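Local coordinates for lipoprotein (Actinomyces odontolyticus, PDB 3UP9) that probably binds L-methionine as a membrane-attached lipoprotein of the NlpA family, with the two-lobed architecture of periplasmic-type binding proteins, at residues 81-86 / 218-223; 56-61 / 210-215. One frame throughout, in Å; residues are numbered along the deposited sequence.

In the fold
From the N terminus, the chain first passes through strand 7-13 and helix 15-28, then reaches segment 56-61 at the entry to strand 59-64. Segment 81-86 follows just beyond strand 79-81. The chain runs on through the second sheet before strand 201-207 returns it to the first. Helix 213-223 then closes both loops: contact 2 joins its start to 56-61, and contact 1 joins its last turns to 81-86. The segments alternate along the chain, so the two contacts cross. F61 bridges them, packing against I85, H86 and L223. Together they tie one late helix to loops that flank early strands of the lobe that contains both termini.

Contact 1: 81-86 / 218-223; sequences AGEGIH and KLEKLL
The carboxylate of E220 turns one face to the backbone of G82, whose CA lies 3.7 Å from OE1. On that same face the amide of E83 gives the crossing hydrogen bond, N to E220 OE2 at 3.1 Å, bent and arriving 38° out of the carboxylate plane. The oxygen edges are taken near the plane: E83 CB sits 3.5 Å from E220 OE2, and a water donates to E220 OE1 at 2.7 Å. This water also donates to E83 O, so E220 reaches both the N and, through the water, the O of E83. CG of E220 stands anti to the backbone N (chi1 172°); the chain then bends at CG and brings the carboxylate back to the loop. The E83 side chain crosses that of E220 at about a right angle, with the carboxylate planes 48° apart. E83 OE2 and E220 OE2 are 4.4 Å apart, close enough that the like charges probably disfavour each other.

One turn further along the helix the contact becomes apolar. I85 CD1 is set among the branches of L223, nearest to CD1 at 3.7 Å. L223 continues inward onto I21 and I25 of helix 15-28. The link to the selenomethionine pocket runs through neighbours: I85 and H86 are backbone-bonded to N202, and H86 NE2 bonds to E88, both pocket residues. The C-terminal end of helix 213-223 thus packs on the connection between strands 79-81 and 86-87 in a type 2 periplasmic-binding-protein fold.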
# COMPACT_ATOMS: atom_id res chain seq x y z
N ALA A 81 4.30 -12.44 8.81
CA ALA A 81 3.29 -11.39 8.78
C ALA A 81 2.11 -11.66 9.72
O ALA A 81 1.72 -12.81 10.04
CB ALA A 81 2.79 -11.15 7.38
N GLY A 82 1.55 -10.54 10.13
CA GLY A 82 0.37 -10.48 10.94
C GLY A 82 -0.89 -10.42 10.14
O GLY A 82 -0.85 -10.50 8.91
N GLU A 83 -1.99 -10.31 10.87
CA GLU A 83 -3.33 -10.15 10.32
C GLU A 83 -3.52 -8.81 9.61
O GLU A 83 -2.97 -7.82 10.00
CB GLU A 83 -4.34 -10.18 11.45
CG GLU A 83 -4.58 -11.50 12.11
CD GLU A 83 -5.64 -11.41 13.21
OE1 GLU A 83 -6.81 -11.10 12.85
OE2 GLU A 83 -5.28 -11.65 14.40
N GLY A 84 -4.40 -8.77 8.63
CA GLY A 84 -4.79 -7.55 7.95
C GLY A 84 -5.20 -6.48 8.93
O GLY A 84 -6.02 -6.69 9.84
N ILE A 85 -4.60 -5.34 8.77
CA ILE A 85 -4.98 -4.17 9.55
C ILE A 85 -5.97 -3.27 8.80
O ILE A 85 -7.01 -2.94 9.33
CB ILE A 85 -3.72 -3.39 10.01
CG1 ILE A 85 -2.90 -4.37 10.86
CG2 ILE A 85 -4.10 -2.06 10.78
CD1 ILE A 85 -1.43 -4.05 10.78
N HIS A 86 -5.62 -2.88 7.59
CA HIS A 86 -6.46 -2.06 6.78
C HIS A 86 -6.19 -2.27 5.30
O HIS A 86 -5.15 -2.79 4.92
CB HIS A 86 -6.23 -0.60 7.10
CG HIS A 86 -4.88 -0.08 6.66
ND1 HIS A 86 -3.83 -0.08 7.47
CD2 HIS A 86 -4.45 0.43 5.45
CE1 HIS A 86 -2.76 0.42 6.81
NE2 HIS A 86 -3.15 0.74 5.58
N LYS A 218 2.96 -7.96 20.94
CA LYS A 218 2.20 -6.87 21.61
C LYS A 218 1.76 -5.75 20.60
O LYS A 218 0.62 -5.36 20.62
CB LYS A 218 2.92 -6.30 22.85
CG LYS A 218 2.95 -7.24 24.07
CD LYS A 218 3.95 -6.80 25.16
CE LYS A 218 3.93 -7.77 26.34
NZ LYS A 218 4.31 -7.14 27.63
N LEU A 219 2.65 -5.32 19.71
CA LEU A 219 2.34 -4.34 18.68
C LEU A 219 1.27 -4.88 17.74
O LEU A 219 0.26 -4.18 17.41
CB LEU A 219 3.63 -3.93 17.92
CG LEU A 219 3.48 -2.98 16.73
CD1 LEU A 219 2.77 -1.73 17.19
CD2 LEU A 219 4.83 -2.69 16.08
N GLU A 220 1.42 -6.13 17.31
CA GLU A 220 0.35 -6.77 16.53
C GLU A 220 -1.03 -6.67 17.23
O GLU A 220 -2.03 -6.28 16.61
CB GLU A 220 0.73 -8.24 16.21
CG GLU A 220 -0.38 -9.09 15.56
CD GLU A 220 -0.78 -8.61 14.16
OE1 GLU A 220 -0.04 -7.80 13.53
OE2 GLU A 220 -1.81 -9.08 13.66
N LYS A 221 -1.11 -7.03 18.52
CA LYS A 221 -2.36 -6.96 19.26
C LYS A 221 -2.88 -5.49 19.30
O LYS A 221 -4.06 -5.26 19.00
CB LYS A 221 -2.18 -7.61 20.63
CG LYS A 221 -3.33 -7.42 21.59
CD LYS A 221 -3.61 -8.62 22.47
CE LYS A 221 -4.99 -8.45 23.16
NZ LYS A 221 -5.88 -9.65 23.09
N LEU A 222 -2.00 -4.50 19.53
CA LEU A 222 -2.41 -3.09 19.54
C LEU A 222 -2.95 -2.58 18.16
O LEU A 222 -3.98 -1.89 18.08
CB LEU A 222 -1.27 -2.18 20.09
CG LEU A 222 -0.75 -2.43 21.51
CD1 LEU A 222 0.39 -1.47 21.80
CD2 LEU A 222 -1.84 -2.37 22.58
N LEU A 223 -2.28 -2.98 17.07
CA LEU A 223 -2.71 -2.67 15.70
C LEU A 223 -4.07 -3.25 15.30
O LEU A 223 -4.68 -2.76 14.37
CB LEU A 223 -1.66 -3.13 14.69
CG LEU A 223 -0.49 -2.21 14.35
CD1 LEU A 223 0.60 -3.04 13.67
CD2 LEU A 223 -0.94 -1.06 13.47
O HOH W 1 -0.43 -7.23 10.94

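Contact 2: 56-61 / 210-215; sequences DLDANF and SKKVDA
D58 and K212 form a surface salt bridge next to an ST turn at the start of helix 213-223, in the α/β lobe of a periplasmic-binding-protein fold. The ionic part is a single close pair, K212 NZ to D58 OD2 at 2.8 Å. The ammonium meets that oxygen on its syn side, 28° out of the carboxylate plane, and stays 3.5 Å from D58 OD1. The two side chains cross at about a right angle: CE of K212 also lies at the oxygen edge, above the plane, 3.3 Å from D58 OD1. CG of K212 is anti to the carbonyl carbon (chi1 -60°), and beyond it the chain runs out extended, which carries NZ from the helix start to the loop ahead of strand 59-64.

Both charged groups also bond to the backbone of strand 7-13. K212 NZ donates to T8 O as well, and D58 OD2 also accepts from T10 N, so OD2 is held by two donors, K212 NZ and T10 N. The methylene part of K212 rests on V7.

A single turn hydrogen bond, K212 N to S210 OG at 3.0 Å, closes the ST turn; K212 also occupies the N-cap position of the helix.

Solvent supplies the last links. A tetraethylene glycol molecule, probably from the crystallisation liquor, lies close to D58 OD1. One water donates to D58 OD1 at 2.9 Å and lies 2.7 Å from S210 OG, coupling the turn's hydroxyl to the carboxylate oxygen that the lysine's ammonium does not engage.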
# COMPACT_ATOMS: atom_id res chain seq x y z
N ASP A 56 18.09 -3.52 10.24
CA ASP A 56 17.99 -2.12 10.66
C ASP A 56 16.67 -1.80 11.40
O ASP A 56 16.59 -0.81 12.11
CB ASP A 56 18.18 -1.21 9.44
CG ASP A 56 19.58 -1.25 8.88
OD1 ASP A 56 20.51 -0.79 9.59
OD2 ASP A 56 19.75 -1.70 7.71
N LEU A 57 15.65 -2.64 11.17
CA LEU A 57 14.31 -2.52 11.65
C LEU A 57 13.97 -3.82 12.33
O LEU A 57 14.42 -4.89 11.97
CB LEU A 57 13.31 -2.30 10.49
CG LEU A 57 13.35 -1.06 9.64
CD1 LEU A 57 12.45 -1.25 8.40
CD2 LEU A 57 13.04 0.18 10.48
N ASP A 58 13.13 -3.71 13.33
CA ASP A 58 12.54 -4.87 14.00
C ASP A 58 11.30 -5.35 13.24
O ASP A 58 11.02 -6.55 13.23
CB ASP A 58 12.18 -4.53 15.45
CG ASP A 58 13.42 -4.29 16.33
OD1 ASP A 58 14.36 -5.13 16.30
OD2 ASP A 58 13.42 -3.29 17.11
N ALA A 59 10.57 -4.44 12.62
CA ALA A 59 9.31 -4.75 11.93
C ALA A 59 9.12 -3.66 10.90
O ALA A 59 9.74 -2.63 11.00
CB ALA A 59 8.12 -4.83 12.90
N ASN A 60 8.29 -3.88 9.90
CA ASN A 60 7.80 -2.77 9.07
C ASN A 60 6.28 -2.91 8.94
O ASN A 60 5.71 -3.98 9.13
CB ASN A 60 8.53 -2.58 7.71
CG ASN A 60 8.39 -3.77 6.76
OD1 ASN A 60 7.31 -4.35 6.63
ND2 ASN A 60 9.49 -4.11 6.05
N PHE A 61 5.64 -1.80 8.64
CA PHE A 61 4.20 -1.74 8.49
C PHE A 61 3.91 -0.80 7.32
O PHE A 61 3.83 0.41 7.48
CB PHE A 61 3.50 -1.28 9.79
CG PHE A 61 2.03 -1.09 9.65
CD1 PHE A 61 1.24 -2.05 9.00
CD2 PHE A 61 1.42 0.07 10.13
CE1 PHE A 61 -0.13 -1.85 8.85
CE2 PHE A 61 0.04 0.27 10.00
CZ PHE A 61 -0.74 -0.68 9.35
N SER A 210 13.54 -12.88 14.71
CA SER A 210 13.62 -11.76 15.68
C SER A 210 13.81 -12.27 17.12
O SER A 210 13.17 -13.22 17.53
CB SER A 210 12.38 -10.87 15.62
OG SER A 210 12.52 -9.76 16.49
N LYS A 211 14.66 -11.62 17.88
CA LYS A 211 14.74 -11.91 19.35
C LYS A 211 13.59 -11.17 20.12
O LYS A 211 13.34 -11.39 21.30
CB LYS A 211 16.15 -11.53 19.91
CG LYS A 211 17.37 -12.27 19.32
CD LYS A 211 17.12 -13.71 18.85
CE LYS A 211 17.29 -14.83 19.90
NZ LYS A 211 16.84 -16.14 19.33
N LYS A 212 12.85 -10.34 19.40
CA LYS A 212 11.95 -9.42 20.02
C LYS A 212 10.52 -9.82 19.82
O LYS A 212 9.65 -8.98 19.93
CB LYS A 212 12.21 -8.03 19.45
CG LYS A 212 13.63 -7.51 19.70
CD LYS A 212 13.60 -5.99 19.81
CE LYS A 212 14.91 -5.31 19.59
NZ LYS A 212 14.79 -3.83 19.50
N VAL A 213 10.25 -11.12 19.62
CA VAL A 213 8.92 -11.58 19.21
C VAL A 213 7.85 -11.36 20.28
O VAL A 213 6.69 -11.19 19.92
CB VAL A 213 8.83 -13.10 18.75
CG1 VAL A 213 9.19 -13.26 17.28
CG2 VAL A 213 9.65 -13.98 19.67
N ASP A 214 8.18 -11.37 21.56
CA ASP A 214 7.19 -10.95 22.56
C ASP A 214 6.70 -9.55 22.35
O ASP A 214 5.49 -9.32 22.35
CB ASP A 214 7.72 -11.05 23.97
CG ASP A 214 7.89 -12.46 24.42
OD1 ASP A 214 7.57 -13.39 23.66
OD2 ASP A 214 8.38 -12.66 25.55
N ALA A 215 7.64 -8.62 22.16
CA ALA A 215 7.31 -7.21 21.93
C ALA A 215 6.48 -7.00 20.63
O ALA A 215 5.47 -6.28 20.62
CB ALA A 215 8.59 -6.35 21.95
O HOH W 2 14.29 -7.90 15.53